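Local atomic coordinates of DUF1214 domain-containing protein (PDB entry 6ANS), a protein that is of unknown function but belongs to the DUF1214 family and, in this crystal, holds a phosphate ion and a sodium ion. Residues 107-112 with 194-199; 255-260 with 378-383; 291-296 with 340-345; 306-311 with 353-358. All blocks are in the same frame, centred on the assembly; numbering follows the deposited sequence.

Contact 1: residues 107-112 with 194-199. With PO4 (phosphate ion), chain E.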
loop_
_atom_site.group_PDB
_atom_site.type_symbol
_atom_site.label_atom_id
_atom_site.label_comp_id
_atom_site.label_asym_id
_atom_site.label_seq_id
_atom_site.Cartn_x
_atom_site.Cartn_y
_atom_site.Cartn_z
ATOM N N PRO A 107 -12.244 -6.461 10.808
ATOM C CA PRO A 107 -10.875 -6.417 11.354
ATOM C C PRO A 107 -10.259 -7.801 11.498
ATOM O O PRO A 107 -9.033 -7.924 11.452
ATOM C CB PRO A 107 -11.054 -5.733 12.719
ATOM C CG PRO A 107 -12.380 -5.026 12.640
ATOM C CD PRO A 107 -13.234 -5.920 11.759
ATOM N N ASP A 108 -11.066 -8.854 11.600
ATOM C CA ASP A 108 -10.557 -10.217 11.728
ATOM C C ASP A 108 -10.241 -10.865 10.395
ATOM O O ASP A 108 -9.919 -12.058 10.368
ATOM C CB ASP A 108 -11.564 -11.083 12.482
ATOM C CG ASP A 108 -11.759 -10.609 13.889
ATOM O OD1 ASP A 108 -10.737 -10.244 14.522
ATOM O OD2 ASP A 108 -12.916 -10.543 14.338
ATOM N N ASN A 109 -10.311 -10.111 9.306
ATOM C CA ASN A 109 -10.078 -10.638 7.974
ATOM C C ASN A 109 -8.722 -10.197 7.444
ATOM O O ASN A 109 -8.300 -9.055 7.642
ATOM C CB ASN A 109 -11.153 -10.153 6.991
ATOM C CG ASN A 109 -12.427 -10.966 7.044
ATOM O OD1 ASN A 109 -12.611 -11.802 7.930
ATOM N ND2 ASN A 109 -13.350 -10.696 6.093
ATOM N N LEU A 110 -8.080 -11.106 6.722
ATOM C CA LEU A 110 -7.139 -10.773 5.664
ATOM C C LEU A 110 -7.931 -10.779 4.359
ATOM O O LEU A 110 -8.456 -11.821 3.950
ATOM C CB LEU A 110 -5.995 -11.780 5.594
ATOM C CG LEU A 110 -4.968 -11.580 4.469
ATOM C CD1 LEU A 110 -4.384 -10.201 4.500
ATOM C CD2 LEU A 110 -3.861 -12.649 4.503
ATOM N N TYR A 111 -8.070 -9.612 3.743
ATOM C CA TYR A 111 -8.727 -9.507 2.450
ATOM C C TYR A 111 -7.679 -9.549 1.359
ATOM O O TYR A 111 -6.628 -8.904 1.464
ATOM C CB TYR A 111 -9.511 -8.203 2.297
ATOM C CG TYR A 111 -10.736 -8.039 3.149
ATOM C CD1 TYR A 111 -11.953 -8.610 2.772
ATOM C CD2 TYR A 111 -10.705 -7.249 4.297
ATOM C CE1 TYR A 111 -13.096 -8.435 3.538
ATOM C CE2 TYR A 111 -11.845 -7.060 5.070
ATOM C CZ TYR A 111 -13.040 -7.659 4.677
ATOM O OH TYR A 111 -14.167 -7.476 5.424
ATOM N N GLN A 112 -7.996 -10.255 0.283
ATOM C CA GLN A 112 -7.138 -10.257 -0.887
ATOM C C GLN A 112 -8.013 -10.139 -2.119
ATOM O O GLN A 112 -9.044 -10.804 -2.218
ATOM C CB GLN A 112 -6.290 -11.520 -0.957
ATOM C CG GLN A 112 -5.320 -11.639 0.210
ATOM C CD GLN A 112 -4.411 -12.824 0.035
ATOM O OE1 GLN A 112 -4.777 -13.954 0.346
ATOM N NE2 GLN A 112 -3.240 -12.579 -0.544
ATOM N N ARG A 194 -11.481 -13.973 1.341
ATOM C CA ARG A 194 -11.559 -13.670 2.767
ATOM C C ARG A 194 -10.832 -14.748 3.558
ATOM O O ARG A 194 -11.146 -15.938 3.442
ATOM C CB ARG A 194 -13.003 -13.562 3.245
ATOM C CG ARG A 194 -13.717 -12.322 2.736
ATOM C CD ARG A 194 -15.165 -12.377 3.119
ATOM N NE ARG A 194 -15.883 -11.142 2.849
ATOM C CZ ARG A 194 -16.374 -10.809 1.655
ATOM N NH1 ARG A 194 -16.190 -11.609 0.599
ATOM N NH2 ARG A 194 -17.052 -9.674 1.518
ATOM N N GLN A 195 -9.863 -14.331 4.360
ATOM C CA GLN A 195 -9.303 -15.181 5.402
ATOM C C GLN A 195 -9.742 -14.602 6.740
ATOM O O GLN A 195 -9.346 -13.485 7.099
ATOM C CB GLN A 195 -7.782 -15.265 5.297
ATOM C CG GLN A 195 -7.265 -15.475 3.870
ATOM C CD GLN A 195 -5.851 -16.039 3.883
ATOM O OE1 GLN A 195 -5.459 -16.676 4.859
ATOM N NE2 GLN A 195 -5.095 -15.839 2.797
ATOM N N THR A 196 -10.546 -15.353 7.482
ATOM C CA THR A 196 -11.137 -14.852 8.714
ATOM C C THR A 196 -10.470 -15.536 9.897
ATOM O O THR A 196 -10.545 -16.763 10.037
ATOM C CB THR A 196 -12.646 -15.093 8.737
ATOM O OG1 THR A 196 -13.240 -14.480 7.592
ATOM C CG2 THR A 196 -13.253 -14.490 10.004
ATOM N N PHE A 197 -9.843 -14.745 10.758
ATOM C CA PHE A 197 -9.035 -15.275 11.849
ATOM C C PHE A 197 -9.837 -15.306 13.143
ATOM O O PHE A 197 -10.424 -14.291 13.543
ATOM C CB PHE A 197 -7.766 -14.442 12.045
ATOM C CG PHE A 197 -6.824 -14.539 10.893
ATOM C CD1 PHE A 197 -5.909 -15.574 10.822
ATOM C CD2 PHE A 197 -6.896 -13.624 9.847
ATOM C CE1 PHE A 197 -5.059 -15.686 9.744
ATOM C CE2 PHE A 197 -6.050 -13.723 8.759
ATOM C CZ PHE A 197 -5.127 -14.764 8.707
ATOM N N LEU A 198 -9.871 -16.469 13.792
ATOM C CA LEU A 198 -10.278 -16.459 15.187
ATOM C C LEU A 198 -9.256 -15.684 16.013
ATOM O O LEU A 198 -9.624 -14.903 16.896
ATOM C CB LEU A 198 -10.422 -17.893 15.726
ATOM C CG LEU A 198 -11.581 -18.781 15.262
ATOM C CD1 LEU A 198 -11.414 -20.200 15.804
ATOM C CD2 LEU A 198 -12.932 -18.196 15.653
ATOM N N ASP A 199 -7.969 -15.866 15.705
ATOM C CA ASP A 199 -6.863 -15.305 16.490
ATOM C C ASP A 199 -5.646 -15.280 15.576
ATOM O O ASP A 199 -5.079 -16.337 15.273
ATOM C CB ASP A 199 -6.601 -16.128 17.759
ATOM C CG ASP A 199 -5.459 -15.563 18.612
ATOM O OD1 ASP A 199 -4.971 -14.450 18.332
ATOM O OD2 ASP A 199 -5.052 -16.234 19.582
HETATM P P PO4 E . -17.396 -8.737 5.134
HETATM O O1 PO4 E . -17.853 -9.732 6.173
HETATM O O2 PO4 E . -17.377 -7.393 5.790
HETATM O O3 PO4 E . -16.033 -9.088 4.594
HETATM O O4 PO4 E . -18.399 -8.787 4.008
#
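Leu110 and Gln195 face each other as an antiparallel hydrogen-bonded pair. Leu110 N donates to Gln195 O at 2.7 Å, and Gln195 N returns the bond to Leu110 O at 2.9 Å. Their side chains run side by side off one face of the sheet. With CG anti to its own nitrogen (chi1 177°), Leu110 lies along the Gln195 chain, CD2 near the amide, while its CB meets the edge of the Phe197 ring at CE2, 3.7 Å away. Beyond the leucine the Gln195 amide is held at both ends: NE2 donates to Gln112 OE1 at 3.1 Å, coming from above that carbonyl's plane, and OE1 accepts from Ala206 N.

The other face is polar. Asn109 and Thr196 stand alongside each other, and Thr196 OG1 donates to Asn109 OD1 at 2.8 Å. Next to them Arg194 stretches out, extended from CG to NE, past the rim of the Tyr111 ring, the guanidinium and ring planes standing 72° apart. Both groups end at the same phosphate oxygen: Arg194 NE reaches PO4 O3 at 2.7 Å in a nearly straight bond (163°), and Tyr111 OH meets PO4 O3 at 2.6 Å. Arg194 NH2 adds a bond to PO4 O4 and another to Gly271 O, which fix the rotation of the guanidinium. Tyr278 and Arg366, on strands of a second sheet, also bond the anion. A strand pair at the margin of an antiparallel sheet thus presents one face to an anion-binding pocket, here filled by a phosphate probably taken from the crystallisation liquor.

Contact 2: residues 255-260 with 378-383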
loop_
_atom_site.group_PDB
_atom_site.type_symbol
_atom_site.label_atom_id
_atom_site.label_comp_id
_atom_site.label_asym_id
_atom_site.label_seq_id
_atom_site.Cartn_x
_atom_site.Cartn_y
_atom_site.Cartn_z
ATOM N N HIS A 255 -33.159 3.973 13.061
ATOM C CA HIS A 255 -32.942 2.981 14.112
ATOM C C HIS A 255 -31.563 3.158 14.755
ATOM O O HIS A 255 -30.837 2.185 14.977
ATOM C CB HIS A 255 -33.146 1.548 13.575
ATOM C CG HIS A 255 -32.345 1.203 12.352
ATOM N ND1 HIS A 255 -31.007 0.861 12.403
ATOM C CD2 HIS A 255 -32.705 1.107 11.048
ATOM C CE1 HIS A 255 -30.576 0.582 11.183
ATOM N NE2 HIS A 255 -31.586 0.726 10.342
ATOM N N VAL A 256 -31.219 4.409 15.085
ATOM C CA VAL A 256 -29.965 4.707 15.768
ATOM C C VAL A 256 -29.909 3.976 17.103
ATOM O O VAL A 256 -30.901 3.905 17.836
ATOM C CB VAL A 256 -29.827 6.228 15.961
ATOM C CG1 VAL A 256 -31.000 6.778 16.793
ATOM C CG2 VAL A 256 -28.500 6.589 16.630
ATOM N N ASN A 257 -28.739 3.418 17.421
ATOM C CA ASN A 257 -28.469 2.693 18.666
ATOM C C ASN A 257 -29.260 1.395 18.808
ATOM O O ASN A 257 -29.230 0.790 19.876
ATOM C CB ASN A 257 -28.710 3.564 19.910
ATOM C CG ASN A 257 -27.655 4.657 20.072
ATOM O OD1 ASN A 257 -26.506 4.489 19.660
ATOM N ND2 ASN A 257 -28.038 5.766 20.689
ATOM N N ALA A 258 -29.984 0.961 17.781
ATOM C CA ALA A 258 -30.471 -0.410 17.693
ATOM C C ALA A 258 -29.625 -1.139 16.659
ATOM O O ALA A 258 -28.826 -0.531 15.956
ATOM C CB ALA A 258 -31.966 -0.460 17.327
ATOM N N LEU A 259 -29.802 -2.450 16.543
ATOM C CA LEU A 259 -28.988 -3.253 15.626
ATOM C C LEU A 259 -29.865 -4.240 14.868
ATOM O O LEU A 259 -29.734 -5.461 15.023
ATOM C CB LEU A 259 -27.882 -3.974 16.397
ATOM C CG LEU A 259 -26.725 -4.559 15.608
ATOM C CD1 LEU A 259 -26.218 -3.534 14.624
ATOM C CD2 LEU A 259 -25.606 -4.968 16.592
ATOM N N PRO A 260 -30.762 -3.743 14.014
ATOM C CA PRO A 260 -31.673 -4.631 13.296
ATOM C C PRO A 260 -30.943 -5.425 12.230
ATOM O O PRO A 260 -29.860 -5.021 11.773
ATOM C CB PRO A 260 -32.692 -3.660 12.673
ATOM C CG PRO A 260 -31.915 -2.427 12.443
ATOM C CD PRO A 260 -30.945 -2.337 13.606
ATOM N N THR A 378 -30.671 -4.134 22.055
ATOM C CA THR A 378 -29.813 -3.063 22.537
ATOM C C THR A 378 -30.594 -2.183 23.501
ATOM O O THR A 378 -31.824 -2.112 23.452
ATOM C CB THR A 378 -29.289 -2.185 21.393
ATOM O OG1 THR A 378 -30.379 -1.427 20.852
ATOM C CG2 THR A 378 -28.661 -3.038 20.284
ATOM N N ARG A 379 -29.859 -1.495 24.375
ATOM C CA ARG A 379 -30.429 -0.419 25.174
ATOM C C ARG A 379 -29.302 0.516 25.593
ATOM O O ARG A 379 -28.142 0.106 25.693
ATOM C CB ARG A 379 -31.195 -0.948 26.391
ATOM C CG ARG A 379 -30.345 -1.571 27.466
ATOM C CD ARG A 379 -31.214 -2.278 28.506
ATOM N NE ARG A 379 -30.446 -2.644 29.694
ATOM C CZ ARG A 379 -29.692 -3.735 29.783
ATOM N NH1 ARG A 379 -29.604 -4.560 28.746
ATOM N NH2 ARG A 379 -29.020 -3.995 30.903
ATOM N N VAL A 380 -29.644 1.792 25.757
ATOM C CA VAL A 380 -28.703 2.817 26.196
ATOM C C VAL A 380 -28.874 3.060 27.689
ATOM O O VAL A 380 -29.994 3.270 28.169
ATOM C CB VAL A 380 -28.891 4.124 25.409
ATOM C CG1 VAL A 380 -27.951 5.195 25.956
ATOM C CG2 VAL A 380 -28.636 3.888 23.924
ATOM N N VAL A 381 -27.766 3.023 28.429
ATOM C CA VAL A 381 -27.763 3.303 29.860
ATOM C C VAL A 381 -26.621 4.265 30.169
ATOM O O VAL A 381 -25.788 4.576 29.317
ATOM C CB VAL A 381 -27.633 2.028 30.714
ATOM C CG1 VAL A 381 -28.718 1.021 30.346
ATOM C CG2 VAL A 381 -26.246 1.429 30.541
ATOM N N LYS A 382 -26.599 4.742 31.411
ATOM C CA LYS A 382 -25.468 5.521 31.891
ATOM C C LYS A 382 -24.303 4.584 32.197
ATOM O O LYS A 382 -24.483 3.552 32.854
ATOM C CB LYS A 382 -25.859 6.305 33.144
ATOM C CG LYS A 382 -26.852 7.433 32.899
ATOM C CD LYS A 382 -26.175 8.632 32.277
ATOM C CE LYS A 382 -27.168 9.745 31.981
ATOM N NZ LYS A 382 -26.474 10.946 31.436
ATOM N N LEU A 383 -23.107 4.937 31.707
ATOM C CA LEU A 383 -21.933 4.096 31.935
ATOM C C LEU A 383 -21.650 3.920 33.419
ATOM O O LEU A 383 -21.120 2.881 33.833
ATOM C CB LEU A 383 -20.712 4.711 31.251
ATOM C CG LEU A 383 -19.359 4.008 31.392
ATOM C CD1 LEU A 383 -19.426 2.556 30.966
ATOM C CD2 LEU A 383 -18.277 4.768 30.619
#
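The carboxamide of Asn257 meets Val380 where the two side chains cross obliquely, with CG2 of the valine 3.8 Å from Asn257 ND2. The second flat group, the His255 imidazole, has Pro260 CG over the centre of one face, 3.4 Å above the ring plane, so the loop folds back on itself. Both residues belong to a type II beta turn, His255 to Ala258, closed by a 3.2 Å bond from Ala258 N to His255 O. Asn257 occupies its third position with positive phi (66°), and this turn lays the loop against the start of the outermost strand 377-382.

The polar end of Asn257 belongs mainly to another strand: OD1 is bonded to Ser284 N, which holds the amide in place while its CB and nitrogen side rest on the valine methyl. Apolar packing is sparse in this surface contact. Thr378 CG2 approaches Leu259 CB at 4.1 Å, and Leu259 continues inward onto strands 276-284 and 360-368. Thr378 carries OG1 between its backbone nitrogen and carbonyl carbon (chi1 70°), which aims the hydroxyl at the turn. There OG1 donates to Asn257 O at 2.7 Å, lying in the carbonyl plane on a lone pair.

Contact 3: residues 291-296 with 340-345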
loop_
_atom_site.group_PDB
_atom_site.type_symbol
_atom_site.label_atom_id
_atom_site.label_comp_id
_atom_site.label_asym_id
_atom_site.label_seq_id
_atom_site.Cartn_x
_atom_site.Cartn_y
_atom_site.Cartn_z
ATOM N N LEU A 291 -23.873 1.690 25.265
ATOM C CA LEU A 291 -24.818 0.885 24.505
ATOM C C LEU A 291 -24.633 -0.569 24.911
ATOM O O LEU A 291 -23.554 -1.139 24.711
ATOM C CB LEU A 291 -24.600 1.055 23.002
ATOM C CG LEU A 291 -25.632 0.319 22.140
ATOM C CD1 LEU A 291 -27.022 0.944 22.283
ATOM C CD2 LEU A 291 -25.204 0.271 20.697
ATOM N N VAL A 292 -25.683 -1.168 25.465
ATOM C CA VAL A 292 -25.649 -2.549 25.929
ATOM C C VAL A 292 -26.298 -3.421 24.867
ATOM O O VAL A 292 -27.496 -3.288 24.593
ATOM C CB VAL A 292 -26.370 -2.708 27.274
ATOM C CG1 VAL A 292 -26.251 -4.155 27.767
ATOM C CG2 VAL A 292 -25.817 -1.714 28.298
ATOM N N ILE A 293 -25.512 -4.323 24.282
ATOM C CA ILE A 293 -25.970 -5.245 23.249
ATOM C C ILE A 293 -26.038 -6.639 23.855
ATOM O O ILE A 293 -25.105 -7.063 24.547
ATOM C CB ILE A 293 -25.036 -5.229 22.025
ATOM C CG1 ILE A 293 -24.736 -3.788 21.583
ATOM C CG2 ILE A 293 -25.625 -6.040 20.880
ATOM C CD1 ILE A 293 -23.650 -3.691 20.520
ATOM N N ASP A 294 -27.135 -7.353 23.583
ATOM C CA ASP A 294 -27.377 -8.677 24.145
ATOM C C ASP A 294 -27.900 -9.617 23.078
ATOM O O ASP A 294 -28.778 -9.248 22.292
ATOM C CB ASP A 294 -28.409 -8.641 25.278
ATOM C CG ASP A 294 -27.850 -8.088 26.560
ATOM O OD1 ASP A 294 -26.986 -8.748 27.169
ATOM O OD2 ASP A 294 -28.273 -6.983 26.954
ATOM N N VAL A 295 -27.382 -10.843 23.086
ATOM C CA VAL A 295 -27.999 -11.979 22.413
ATOM C C VAL A 295 -28.260 -13.041 23.476
ATOM O O VAL A 295 -27.381 -13.331 24.299
ATOM C CB VAL A 295 -27.124 -12.525 21.266
ATOM C CG1 VAL A 295 -27.070 -11.513 20.115
ATOM C CG2 VAL A 295 -25.718 -12.871 21.753
ATOM N N ASP A 296 -29.494 -13.555 23.515
ATOM C CA ASP A 296 -29.875 -14.473 24.588
ATOM C C ASP A 296 -29.219 -15.834 24.422
ATOM O O ASP A 296 -28.918 -16.501 25.417
ATOM C CB ASP A 296 -31.395 -14.601 24.645
ATOM C CG ASP A 296 -32.063 -13.292 25.021
ATOM O OD1 ASP A 296 -31.404 -12.467 25.685
ATOM O OD2 ASP A 296 -33.232 -13.073 24.635
ATOM N N VAL A 340 -22.218 -7.425 25.040
ATOM C CA VAL A 340 -21.142 -6.578 24.533
ATOM C C VAL A 340 -21.511 -5.126 24.824
ATOM O O VAL A 340 -22.616 -4.683 24.480
ATOM C CB VAL A 340 -20.917 -6.773 23.020
ATOM C CG1 VAL A 340 -19.809 -5.861 22.536
ATOM C CG2 VAL A 340 -20.599 -8.228 22.691
ATOM N N ILE A 341 -20.577 -4.374 25.403
ATOM C CA ILE A 341 -20.831 -3.005 25.844
ATOM C C ILE A 341 -19.996 -2.044 25.009
ATOM O O ILE A 341 -18.769 -2.176 24.945
ATOM C CB ILE A 341 -20.505 -2.826 27.334
ATOM C CG1 ILE A 341 -21.203 -3.894 28.183
ATOM C CG2 ILE A 341 -20.831 -1.408 27.773
ATOM C CD1 ILE A 341 -22.639 -3.595 28.505
ATOM N N VAL A 342 -20.663 -1.076 24.380
ATOM C CA VAL A 342 -20.021 0.031 23.671
ATOM C C VAL A 342 -19.936 1.208 24.640
ATOM O O VAL A 342 -20.969 1.675 25.133
ATOM C CB VAL A 342 -20.815 0.415 22.408
ATOM C CG1 VAL A 342 -20.110 1.498 21.637
ATOM C CG2 VAL A 342 -21.057 -0.795 21.518
ATOM N N ALA A 343 -18.720 1.697 24.916
ATOM C CA ALA A 343 -18.522 2.759 25.905
ATOM C C ALA A 343 -17.117 3.342 25.787
ATOM O O ALA A 343 -16.251 2.805 25.089
ATOM C CB ALA A 343 -18.766 2.248 27.325
ATOM N N ALA A 344 -16.894 4.453 26.497
ATOM C CA ALA A 344 -15.591 5.115 26.482
ATOM C C ALA A 344 -14.548 4.384 27.328
ATOM O O ALA A 344 -13.350 4.465 27.034
ATOM C CB ALA A 344 -15.728 6.558 26.980
ATOM N N THR A 345 -14.970 3.712 28.398
ATOM C CA THR A 345 -14.086 2.896 29.217
ATOM C C THR A 345 -14.782 1.576 29.523
ATOM O O THR A 345 -16.013 1.495 29.516
ATOM C CB THR A 345 -13.687 3.615 30.520
ATOM O OG1 THR A 345 -14.869 4.021 31.224
ATOM C CG2 THR A 345 -12.810 4.828 30.237
#
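Leu291 and Val342 lock together as a hydrogen-bonded pair of two antiparallel strands, with Leu291 N to Val342 O and Val342 N to Leu291 O both 2.9 Å. Ile293 and Val340 repeat the pattern two residues along, with Ile293 N reaching Val340 O at 2.9 Å. This part is dense and buried. On the face of Leu291, Ile293, Val340 and Val342, the CB atoms of Leu291 and Val342 lie 3.9 Å apart, and Ile293 CD1 extends across to Val342 CG2 at 4.0 Å. On the reverse face Val292 and Ile341 form the non-hydrogen-bonded pair between the other two; Ile341 bends its chain (chi2 -82°), which drops CD1 between the two methyls of Val292, 3.7 Å from both CG1 and CG2.

The looser part lies at the ends: Asp296, and Ala344 with Thr345, are exposed and make no contact across, although the strands stay paired from Val295 to Val338. Asp296 instead salt-bridges Arg377.

The two strands form the middle of a mixed four-stranded sheet, with strand 377-382 beyond 289-295 and strand 351-354 beyond 338-343. Leu386 of helix 383-389 packs on Val292 and Ile341, while Ile293 on the opposite face meets Ile363 and Trp365 of strand 360-368.

Contact 4: residues 306-311 with 353-358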
loop_
_atom_site.group_PDB
_atom_site.type_symbol
_atom_site.label_atom_id
_atom_site.label_comp_id
_atom_site.label_asym_id
_atom_site.label_seq_id
_atom_site.Cartn_x
_atom_site.Cartn_y
_atom_site.Cartn_z
ATOM N N VAL A 306 -18.546 -8.639 16.158
ATOM C CA VAL A 306 -19.193 -7.338 16.116
ATOM C C VAL A 306 -18.091 -6.286 16.174
ATOM O O VAL A 306 -17.114 -6.437 16.915
ATOM C CB VAL A 306 -20.215 -7.172 17.258
ATOM C CG1 VAL A 306 -19.547 -7.375 18.620
ATOM C CG2 VAL A 306 -20.907 -5.810 17.162
ATOM N N GLN A 307 -18.223 -5.239 15.365
ATOM C CA GLN A 307 -17.175 -4.242 15.253
ATOM C C GLN A 307 -17.767 -2.847 15.349
ATOM O O GLN A 307 -18.905 -2.610 14.936
ATOM C CB GLN A 307 -16.424 -4.374 13.929
ATOM C CG GLN A 307 -17.310 -4.100 12.701
ATOM C CD GLN A 307 -16.559 -4.287 11.397
ATOM O OE1 GLN A 307 -16.378 -5.413 10.942
ATOM N NE2 GLN A 307 -16.117 -3.180 10.789
ATOM N N LEU A 308 -16.966 -1.916 15.861
ATOM C CA LEU A 308 -17.364 -0.523 15.968
ATOM C C LEU A 308 -16.653 0.270 14.872
ATOM O O LEU A 308 -15.456 0.074 14.644
ATOM C CB LEU A 308 -17.037 0.025 17.356
ATOM C CG LEU A 308 -17.912 1.214 17.787
ATOM C CD1 LEU A 308 -19.369 0.753 17.941
ATOM C CD2 LEU A 308 -17.399 1.855 19.078
ATOM N N ASN A 309 -17.405 1.126 14.172
ATOM C CA ASN A 309 -16.919 1.896 13.029
ATOM C C ASN A 309 -17.171 3.382 13.232
ATOM O O ASN A 309 -18.006 3.780 14.046
ATOM C CB ASN A 309 -17.611 1.510 11.701
ATOM C CG ASN A 309 -17.689 0.003 11.483
ATOM O OD1 ASN A 309 -16.778 -0.740 11.851
ATOM N ND2 ASN A 309 -18.762 -0.443 10.823
ATOM N N ASN A 310 -16.495 4.209 12.424
ATOM C CA ASN A 310 -16.896 5.608 12.344
ATOM C C ASN A 310 -18.074 5.754 11.379
ATOM O O ASN A 310 -18.605 4.772 10.852
ATOM C CB ASN A 310 -15.714 6.500 11.954
ATOM C CG ASN A 310 -15.186 6.237 10.554
ATOM O OD1 ASN A 310 -15.787 5.523 9.736
ATOM N ND2 ASN A 310 -14.035 6.825 10.274
ATOM N N TYR A 311 -18.501 7.002 11.148
ATOM C CA TYR A 311 -19.669 7.218 10.300
ATOM C C TYR A 311 -19.432 6.749 8.872
ATOM O O TYR A 311 -20.384 6.358 8.186
ATOM C CB TYR A 311 -20.079 8.689 10.291
ATOM C CG TYR A 311 -21.368 8.903 9.523
ATOM C CD1 TYR A 311 -22.599 8.674 10.126
ATOM C CD2 TYR A 311 -21.352 9.313 8.192
ATOM C CE1 TYR A 311 -23.780 8.858 9.447
ATOM C CE2 TYR A 311 -22.534 9.525 7.499
ATOM C CZ TYR A 311 -23.744 9.287 8.131
ATOM O OH TYR A 311 -24.924 9.468 7.456
ATOM N N LEU A 353 -16.520 -2.669 23.432
ATOM C CA LEU A 353 -16.135 -1.934 22.234
ATOM C C LEU A 353 -15.842 -0.484 22.627
ATOM O O LEU A 353 -16.727 0.214 23.136
ATOM C CB LEU A 353 -17.230 -2.004 21.164
ATOM C CG LEU A 353 -17.630 -3.405 20.704
ATOM C CD1 LEU A 353 -18.733 -3.350 19.665
ATOM C CD2 LEU A 353 -16.419 -4.215 20.184
ATOM N N ASP A 354 -14.603 -0.041 22.391
ATOM C CA ASP A 354 -14.133 1.284 22.792
ATOM C C ASP A 354 -14.601 2.331 21.781
ATOM O O ASP A 354 -14.318 2.205 20.584
ATOM C CB ASP A 354 -12.604 1.271 22.876
ATOM C CG ASP A 354 -12.013 2.576 23.396
ATOM O OD1 ASP A 354 -12.730 3.602 23.482
ATOM O OD2 ASP A 354 -10.802 2.575 23.707
ATOM N N THR A 355 -15.309 3.370 22.251
ATOM C CA THR A 355 -15.775 4.401 21.322
ATOM C C THR A 355 -14.638 5.273 20.793
ATOM O O THR A 355 -14.826 5.967 19.785
ATOM C CB THR A 355 -16.855 5.289 21.958
ATOM O OG1 THR A 355 -16.385 5.838 23.198
ATOM C CG2 THR A 355 -18.153 4.488 22.180
ATOM N N ALA A 356 -13.471 5.252 21.439
ATOM C CA ALA A 356 -12.241 5.790 20.850
ATOM C C ALA A 356 -12.410 7.245 20.404
ATOM O O ALA A 356 -12.017 7.637 19.302
ATOM C CB ALA A 356 -11.779 4.910 19.680
ATOM N N GLY A 357 -13.024 8.047 21.272
ATOM C CA GLY A 357 -13.172 9.463 21.023
ATOM C C GLY A 357 -14.330 9.853 20.133
ATOM O O GLY A 357 -14.534 11.049 19.915
ATOM N N HIS A 358 -15.095 8.897 19.609
ATOM C CA HIS A 358 -16.178 9.194 18.677
ATOM C C HIS A 358 -17.496 9.371 19.418
ATOM O O HIS A 358 -17.840 8.557 20.281
ATOM C CB HIS A 358 -16.335 8.082 17.643
ATOM C CG HIS A 358 -15.200 7.997 16.681
ATOM N ND1 HIS A 358 -13.931 7.636 17.067
ATOM C CD2 HIS A 358 -15.138 8.247 15.353
ATOM C CE1 HIS A 358 -13.131 7.662 16.014
ATOM N NE2 HIS A 358 -13.840 8.027 14.962
#
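Leu308 reaches from strand 303-309 toward the segment 353-358 and carries much of the contact. Its CB opposes Leu353 CB at 4.3 Å. Because CG is anti to the backbone nitrogen (chi1 -155°), the chain then leads along the end of strand 351-354. Leu308 CG, the branch point, lies 4.7 Å from Leu353 CB, and Leu308 CD1 leans back toward Leu353 CD1 at 4.5 Å. Leu308 CD2 makes the nearest approach to the other segment: it lies 3.4 Å from Asp354 O and 3.8 Å from Thr355 CA, with the Thr355 methyl close by. At the start of both segments Leu353 crosses Val306, CD1 of the leucine approaching CG2 of the valine.

Farther along, Asn310 CB comes 3.9 Å from His358 NE2, obliquely to the ring. His358 closes a type I' turn that begins at Thr355. Its ND1 donates to Ala356 O at 2.9 Å, from above that carbonyl's plane, and so pins the ring to the turn. Ahead of the turn, Asp354 OD1 accepts from Ala356 N in an Asx turn. Glu65 OE1 pairs with both His358 NE2 and Asn310 ND2, bridging the two segments from outside.

No hydrogen bond passes directly between the segments. The chemistry implies that two sheets of the DUF1214 region meet here by leucine and valine packing, while the polar ends of His358 and Asn310 find their partners in the turn and in Glu65 and Glu314.

Contacts 1, 3 and 4 are buried, whereas contact 2 lies near the surface. Contacts 1 and 3 are both antiparallel strand pairings, but one face of contact 1 is polar and grips an anion, while contact 3 is aliphatic on both faces. Contacts 2 and 3 share a sheet: strands 377-382 and 289-295 are joined by a backbone hydrogen bond, probably from Val292 N to Arg379 O. Contacts 3 and 4 alternate along the chain, and strands 338-343 and 351-354 join them side by side. Contact 4 packs sheets together without direct hydrogen bonds, whereas contact 2 has one, from a threonine hydroxyl, and a little packing. Contact 1 precedes the rest in sequence, yet its Pro107 touches Gln307 of contact 4.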